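Local coordinates for putative uncharacterized protein (Archaeoglobus fulgidus, PDB 3VU0) that is the C-terminal globular domain of an archaeal AglB protein, a compact alpha/beta unit in which helices pack against a small mixed sheet, at residues F68-E73 with K130-K135; V88-E93 with K157-K162. All coordinates share one frame; numbering follows the deposited sequence.

How the contacts relate
Contact 1 joins the end of helix 61-69 and the turn after it to the start of helix 132-138, while contact 2 pairs strands 85-91 and 156-161, the two inner strands of the mixed four-stranded sheet. Along the chain their segments alternate, 68-73, 88-93, 130-135 and 157-162, so each contact joins parts of the chain more than 50 residues apart and the two connections cross. The centres lie about 12 Å apart and the two sites touch: Phe68 CE1 is 4.0 Å from Thr90 CG2, and Leu133 CD1 also packs on that methyl. Helix 132-138 therefore ties them together, meeting helix 61-69 in contact 1 and lying over the Val88 and Phe159 face of the sheet through Leu136.

Contact 1 of 2, residues F68-E73 with K130-K135; sequences FTAQSE and KTMLYK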
loop_
_atom_site.group_PDB
_atom_site.type_symbol
_atom_site.label_atom_id
_atom_site.label_comp_id
_atom_site.label_asym_id
_atom_site.label_seq_id
_atom_site.Cartn_x
_atom_site.Cartn_y
_atom_site.Cartn_z
ATOM N N PHE A 68 -3.885 -0.776 5.109
ATOM C CA PHE A 68 -2.735 -1.671 5.153
ATOM C C PHE A 68 -2.630 -2.510 6.422
ATOM O O PHE A 68 -2.140 -3.639 6.376
ATOM C CB PHE A 68 -1.433 -0.893 4.948
ATOM C CG PHE A 68 -1.186 -0.480 3.517
ATOM C CD1 PHE A 68 -1.353 -1.392 2.475
ATOM C CD2 PHE A 68 -0.755 0.806 3.218
ATOM C CE1 PHE A 68 -1.093 -1.026 1.155
ATOM C CE2 PHE A 68 -0.490 1.183 1.900
ATOM C CZ PHE A 68 -0.660 0.265 0.869
ATOM N N THR A 69 -3.087 -1.976 7.549
ATOM C CA THR A 69 -3.014 -2.727 8.798
ATOM C C THR A 69 -4.268 -3.549 9.081
ATOM O O THR A 69 -4.350 -4.231 10.100
ATOM C CB THR A 69 -2.729 -1.796 9.996
ATOM O OG1 THR A 69 -3.732 -0.779 10.076
ATOM C CG2 THR A 69 -1.363 -1.136 9.837
ATOM N N ALA A 70 -5.240 -3.493 8.175
ATOM C CA ALA A 70 -6.473 -4.254 8.343
ATOM C C ALA A 70 -6.174 -5.750 8.307
ATOM O O ALA A 70 -5.317 -6.199 7.546
ATOM C CB ALA A 70 -7.463 -3.899 7.239
ATOM N N GLN A 71 -6.886 -6.522 9.123
ATOM C CA GLN A 71 -6.675 -7.966 9.161
ATOM C C GLN A 71 -7.724 -8.767 8.396
ATOM O O GLN A 71 -7.617 -9.986 8.278
ATOM C CB GLN A 71 -6.609 -8.445 10.607
ATOM C CG GLN A 71 -5.430 -7.868 11.370
ATOM C CD GLN A 71 -5.385 -8.361 12.794
ATOM O OE1 GLN A 71 -5.194 -9.548 13.042
ATOM N NE2 GLN A 71 -5.577 -7.452 13.741
ATOM N N SER A 72 -8.736 -8.085 7.876
ATOM C CA SER A 72 -9.775 -8.756 7.102
ATOM C C SER A 72 -10.105 -7.909 5.887
ATOM O O SER A 72 -10.103 -6.680 5.965
ATOM C CB SER A 72 -11.040 -8.954 7.942
ATOM O OG SER A 72 -11.672 -7.718 8.211
ATOM N N GLU A 73 -10.376 -8.568 4.764
ATOM C CA GLU A 73 -10.723 -7.862 3.537
ATOM C C GLU A 73 -11.977 -7.031 3.752
ATOM O O GLU A 73 -12.137 -5.957 3.175
ATOM C CB GLU A 73 -10.981 -8.847 2.396
ATOM C CG GLU A 73 -9.738 -9.326 1.675
ATOM C CD GLU A 73 -10.076 -10.123 0.431
ATOM O OE1 GLU A 73 -10.397 -11.323 0.556
ATOM O OE2 GLU A 73 -10.038 -9.539 -0.672
ATOM N N LYS A 130 -0.628 -10.854 9.431
ATOM C CA LYS A 130 -2.085 -10.981 9.341
ATOM C C LYS A 130 -2.707 -9.801 8.587
ATOM O O LYS A 130 -3.919 -9.768 8.361
ATOM C CB LYS A 130 -2.709 -11.020 10.741
ATOM C CG LYS A 130 -2.227 -12.135 11.650
ATOM C CD LYS A 130 -2.738 -11.909 13.070
ATOM C CE LYS A 130 -2.213 -12.963 14.028
ATOM N NZ LYS A 130 -2.588 -12.637 15.434
ATOM N N THR A 131 -1.883 -8.835 8.193
ATOM C CA THR A 131 -2.396 -7.644 7.526
ATOM C C THR A 131 -2.581 -7.715 6.014
ATOM O O THR A 131 -2.063 -8.602 5.335
ATOM C CB THR A 131 -1.503 -6.420 7.806
ATOM O OG1 THR A 131 -0.271 -6.559 7.084
ATOM C CG2 THR A 131 -1.209 -6.296 9.298
HETATM N N MSE A 132 -3.331 -6.742 5.503
HETATM C CA MSE A 132 -3.594 -6.618 4.078
HETATM C C MSE A 132 -2.281 -6.413 3.327
HETATM O O MSE A 132 -2.099 -6.938 2.233
HETATM C CB MSE A 132 -4.517 -5.425 3.817
HETATM C CG MSE A 132 -5.970 -5.672 4.182
HETATM SE SE MSE A 132 -6.710 -7.080 3.090
HETATM C CE MSE A 132 -6.458 -6.263 1.355
ATOM N N LEU A 133 -1.380 -5.634 3.915
ATOM C CA LEU A 133 -0.086 -5.365 3.295
ATOM C C LEU A 133 0.649 -6.672 3.032
ATOM O O LEU A 133 1.256 -6.854 1.982
ATOM C CB LEU A 133 0.760 -4.465 4.198
ATOM C CG LEU A 133 2.164 -4.132 3.683
ATOM C CD1 LEU A 133 2.091 -3.575 2.269
ATOM C CD2 LEU A 133 2.822 -3.126 4.622
ATOM N N TYR A 134 0.586 -7.585 3.994
ATOM C CA TYR A 134 1.225 -8.887 3.852
ATOM C C TYR A 134 0.525 -9.727 2.780
ATOM O O TYR A 134 1.168 -10.272 1.889
ATOM C CB TYR A 134 1.176 -9.648 5.181
ATOM C CG TYR A 134 1.659 -11.075 5.065
ATOM C CD1 TYR A 134 3.015 -11.377 5.144
ATOM C CD2 TYR A 134 0.760 -12.119 4.850
ATOM C CE1 TYR A 134 3.470 -12.688 5.015
ATOM C CE2 TYR A 134 1.204 -13.433 4.717
ATOM C CZ TYR A 134 2.560 -13.708 4.801
ATOM O OH TYR A 134 3.002 -15.003 4.681
ATOM N N LYS A 135 -0.796 -9.830 2.873
ATOM C CA LYS A 135 -1.560 -10.628 1.924
ATOM C C LYS A 135 -1.442 -10.106 0.498
ATOM O O LYS A 135 -1.582 -10.871 -0.461
ATOM C CB LYS A 135 -3.027 -10.692 2.355
ATOM C CG LYS A 135 -3.198 -11.287 3.743
ATOM C CD LYS A 135 -4.625 -11.183 4.240
ATOM C CE LYS A 135 -4.723 -11.622 5.693
ATOM N NZ LYS A 135 -6.127 -11.580 6.178
HETATM O O HOH W 1 -5.634 -11.881 8.915
#
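Lys130 and Gln71 lie side by side where the N-capped start of helix 132-138 docks on the end of helix 61-69 and the turn after it. Gln71 OE1 rests 3.4 Å from Lys130 CD, a pairing of long chains suited to an exposed margin. Thr131 is the N-cap: OG1, placed between its backbone N and carbonyl carbon (chi1 72°), accepts a weak bond from Tyr134 N and is also hydrogen-bonded to Phe128 O, so a small hydroxyl residue fits here. Its CG2 turns to the backbone of Thr69. Met132, a selenomethionine, donates its backbone N-H to Ala70 O, N to O 2.9 Å. Its flexible chain bends twice, laying CG against Ala70 CB and SE over Glu73 CG at 4.0 Å, with Phe147 also touching it. Leu133 N donates to a lone pair of Phe68 O at 3.3 Å, using an N-H typically left without a partner in a helix's first turn, and its CD1 meets Phe68 CD1 in the interior. Lys135 spans the contact with an extended chain. Its NZ reaches Gln71 O at 3.0 Å from above the carbonyl plane and donates to a water that bonds Gln71 O and Lys130 O, each at 2.8 Å.

Contact 2 of 2, residues V88-E93 with K157-K162; sequences VVTVEE and KIFEVK
Phe159 and Val88 face each other as a hydrogen-bonded pair in an antiparallel ladder between strands 85-91 and 156-161, the inner strands of the mixed sheet. Phe159 N gives a 2.7 Å bond to Val88 O, and Val88 N returns one to Phe159 O; two residues further along, Thr90 and Lys157 exchange two more. Between them Val89 and Ile158 form a non-hydrogen-bonded pair. Their side chains go to the other face, with Val89 CG2 4.1 Å from Ile158 CG1 and Trp7 of helix 5-17 packed on Val89. Beta-branched residues suit such a strand, since their bulk lies close to the backbone and favours extended torsions.

The side chain of Phe159 links the two hydrogen-bonded pairs. Its CB lies 4.3 Å from Val88 CB. With CG anti to the carbonyl carbon (chi1 -62°), the ring extends along the ladder toward Thr90, and CD2 comes 3.6 Å from Val88 O, which sits at the ring edge in its plane. Further out, CE2 meets both branches of Thr90, CG2 at 3.9 Å and OG1 more closely. A flat aromatic group suits this buried place, offering its hydrogen-bearing edge to oxygen while Leu136 of helix 132-138 and Ala141 also pack on it. Thr90 combines a methyl for that apolar setting with a hydroxyl that hydrogen-bonds His137 ND1. Lys157 lies on the same face, its extended chain carrying NZ away to Asn140 OD1 and His137 O. Thr90 OG1 ends 3.3 Å from Phe159 CE2, in the plane of the ring.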
loop_
_atom_site.group_PDB
_atom_site.type_symbol
_atom_site.label_atom_id
_atom_site.label_comp_id
_atom_site.label_asym_id
_atom_site.label_seq_id
_atom_site.Cartn_x
_atom_site.Cartn_y
_atom_site.Cartn_z
ATOM N N VAL A 88 -4.387 -0.565 -6.002
ATOM C CA VAL A 88 -3.556 -0.422 -4.812
ATOM C C VAL A 88 -2.105 -0.656 -5.210
ATOM O O VAL A 88 -1.813 -1.558 -5.985
ATOM C CB VAL A 88 -3.940 -1.452 -3.728
ATOM C CG1 VAL A 88 -3.008 -1.316 -2.527
ATOM C CG2 VAL A 88 -5.390 -1.248 -3.303
ATOM N N VAL A 89 -1.201 0.174 -4.699
ATOM C CA VAL A 89 0.217 0.023 -4.994
ATOM C C VAL A 89 0.986 -0.248 -3.706
ATOM O O VAL A 89 0.910 0.528 -2.751
ATOM C CB VAL A 89 0.800 1.291 -5.671
ATOM C CG1 VAL A 89 2.303 1.124 -5.901
ATOM C CG2 VAL A 89 0.099 1.536 -6.992
ATOM N N THR A 90 1.702 -1.366 -3.673
ATOM C CA THR A 90 2.497 -1.720 -2.503
ATOM C C THR A 90 3.969 -1.652 -2.881
ATOM O O THR A 90 4.322 -1.747 -4.054
ATOM C CB THR A 90 2.174 -3.148 -1.984
ATOM O OG1 THR A 90 2.470 -4.108 -3.006
ATOM C CG2 THR A 90 0.705 -3.255 -1.600
ATOM N N VAL A 91 4.829 -1.492 -1.881
ATOM C CA VAL A 91 6.264 -1.390 -2.128
ATOM C C VAL A 91 6.998 -2.220 -1.085
ATOM O O VAL A 91 6.606 -2.241 0.081
ATOM C CB VAL A 91 6.721 0.082 -2.041
ATOM C CG1 VAL A 91 8.174 0.211 -2.470
ATOM C CG2 VAL A 91 5.826 0.948 -2.909
ATOM N N GLU A 92 8.066 -2.898 -1.496
ATOM C CA GLU A 92 8.810 -3.750 -0.574
ATOM C C GLU A 92 9.286 -3.065 0.710
ATOM O O GLU A 92 9.246 -3.676 1.776
ATOM C CB GLU A 92 10.009 -4.405 -1.277
ATOM C CG GLU A 92 10.668 -5.501 -0.429
ATOM C CD GLU A 92 11.858 -6.162 -1.111
ATOM O OE1 GLU A 92 12.465 -7.073 -0.503
ATOM O OE2 GLU A 92 12.187 -5.775 -2.251
ATOM N N GLU A 93 9.724 -1.810 0.625
ATOM C CA GLU A 93 10.202 -1.108 1.823
ATOM C C GLU A 93 9.119 -0.921 2.896
ATOM O O GLU A 93 9.419 -0.534 4.018
ATOM C CB GLU A 93 10.815 0.254 1.455
ATOM C CG GLU A 93 9.839 1.268 0.872
ATOM C CD GLU A 93 10.476 2.635 0.607
ATOM O OE1 GLU A 93 9.763 3.544 0.138
ATOM O OE2 GLU A 93 11.685 2.809 0.868
ATOM N N LYS A 157 4.506 -3.267 -6.709
ATOM C CA LYS A 157 3.427 -4.092 -7.238
ATOM C C LYS A 157 2.133 -3.298 -7.264
ATOM O O LYS A 157 1.852 -2.525 -6.351
ATOM C CB LYS A 157 3.241 -5.343 -6.375
ATOM C CG LYS A 157 4.509 -6.181 -6.242
ATOM C CD LYS A 157 4.270 -7.478 -5.472
ATOM C CE LYS A 157 5.586 -8.247 -5.277
ATOM N NZ LYS A 157 5.403 -9.550 -4.560
ATOM N N ILE A 158 1.352 -3.477 -8.324
ATOM C CA ILE A 158 0.075 -2.789 -8.424
ATOM C C ILE A 158 -1.018 -3.842 -8.471
ATOM O O ILE A 158 -0.902 -4.840 -9.181
ATOM C CB ILE A 158 -0.007 -1.877 -9.674
ATOM C CG1 ILE A 158 -1.376 -1.187 -9.717
ATOM C CG2 ILE A 158 0.227 -2.681 -10.939
ATOM C CD1 ILE A 158 -1.429 0.002 -10.656
ATOM N N PHE A 159 -2.066 -3.613 -7.691
ATOM C CA PHE A 159 -3.188 -4.533 -7.601
ATOM C C PHE A 159 -4.460 -3.872 -8.095
ATOM O O PHE A 159 -4.593 -2.646 -8.076
ATOM C CB PHE A 159 -3.394 -4.974 -6.148
ATOM C CG PHE A 159 -2.224 -5.715 -5.562
ATOM C CD1 PHE A 159 -2.234 -7.104 -5.476
ATOM C CD2 PHE A 159 -1.110 -5.022 -5.100
ATOM C CE1 PHE A 159 -1.146 -7.797 -4.934
ATOM C CE2 PHE A 159 -0.014 -5.703 -4.556
ATOM C CZ PHE A 159 -0.032 -7.088 -4.472
ATOM N N GLU A 160 -5.399 -4.702 -8.525
ATOM C CA GLU A 160 -6.682 -4.231 -9.012
ATOM C C GLU A 160 -7.745 -4.651 -8.002
ATOM O O GLU A 160 -7.680 -5.748 -7.447
ATOM C CB GLU A 160 -6.965 -4.873 -10.370
ATOM C CG GLU A 160 -8.302 -4.541 -10.981
ATOM C CD GLU A 160 -8.475 -5.200 -12.335
ATOM O OE1 GLU A 160 -8.435 -6.451 -12.393
ATOM O OE2 GLU A 160 -8.641 -4.463 -13.334
ATOM N N VAL A 161 -8.707 -3.774 -7.744
ATOM C CA VAL A 161 -9.785 -4.099 -6.822
ATOM C C VAL A 161 -10.873 -4.796 -7.630
ATOM O O VAL A 161 -11.150 -4.412 -8.766
ATOM C CB VAL A 161 -10.388 -2.835 -6.168
ATOM C CG1 VAL A 161 -11.605 -3.215 -5.340
ATOM C CG2 VAL A 161 -9.351 -2.152 -5.286
ATOM N N LYS A 162 -11.473 -5.827 -7.050
ATOM C CA LYS A 162 -12.532 -6.566 -7.725
ATOM C C LYS A 162 -13.604 -6.982 -6.720
ATOM O O LYS A 162 -13.972 -8.153 -6.635
ATOM C CB LYS A 162 -11.951 -7.802 -8.423
ATOM C CG LYS A 162 -11.211 -8.758 -7.497
ATOM C CD LYS A 162 -10.664 -9.953 -8.253
ATOM C CE LYS A 162 -9.990 -10.942 -7.306
ATOM N NZ LYS A 162 -9.524 -12.168 -8.011
#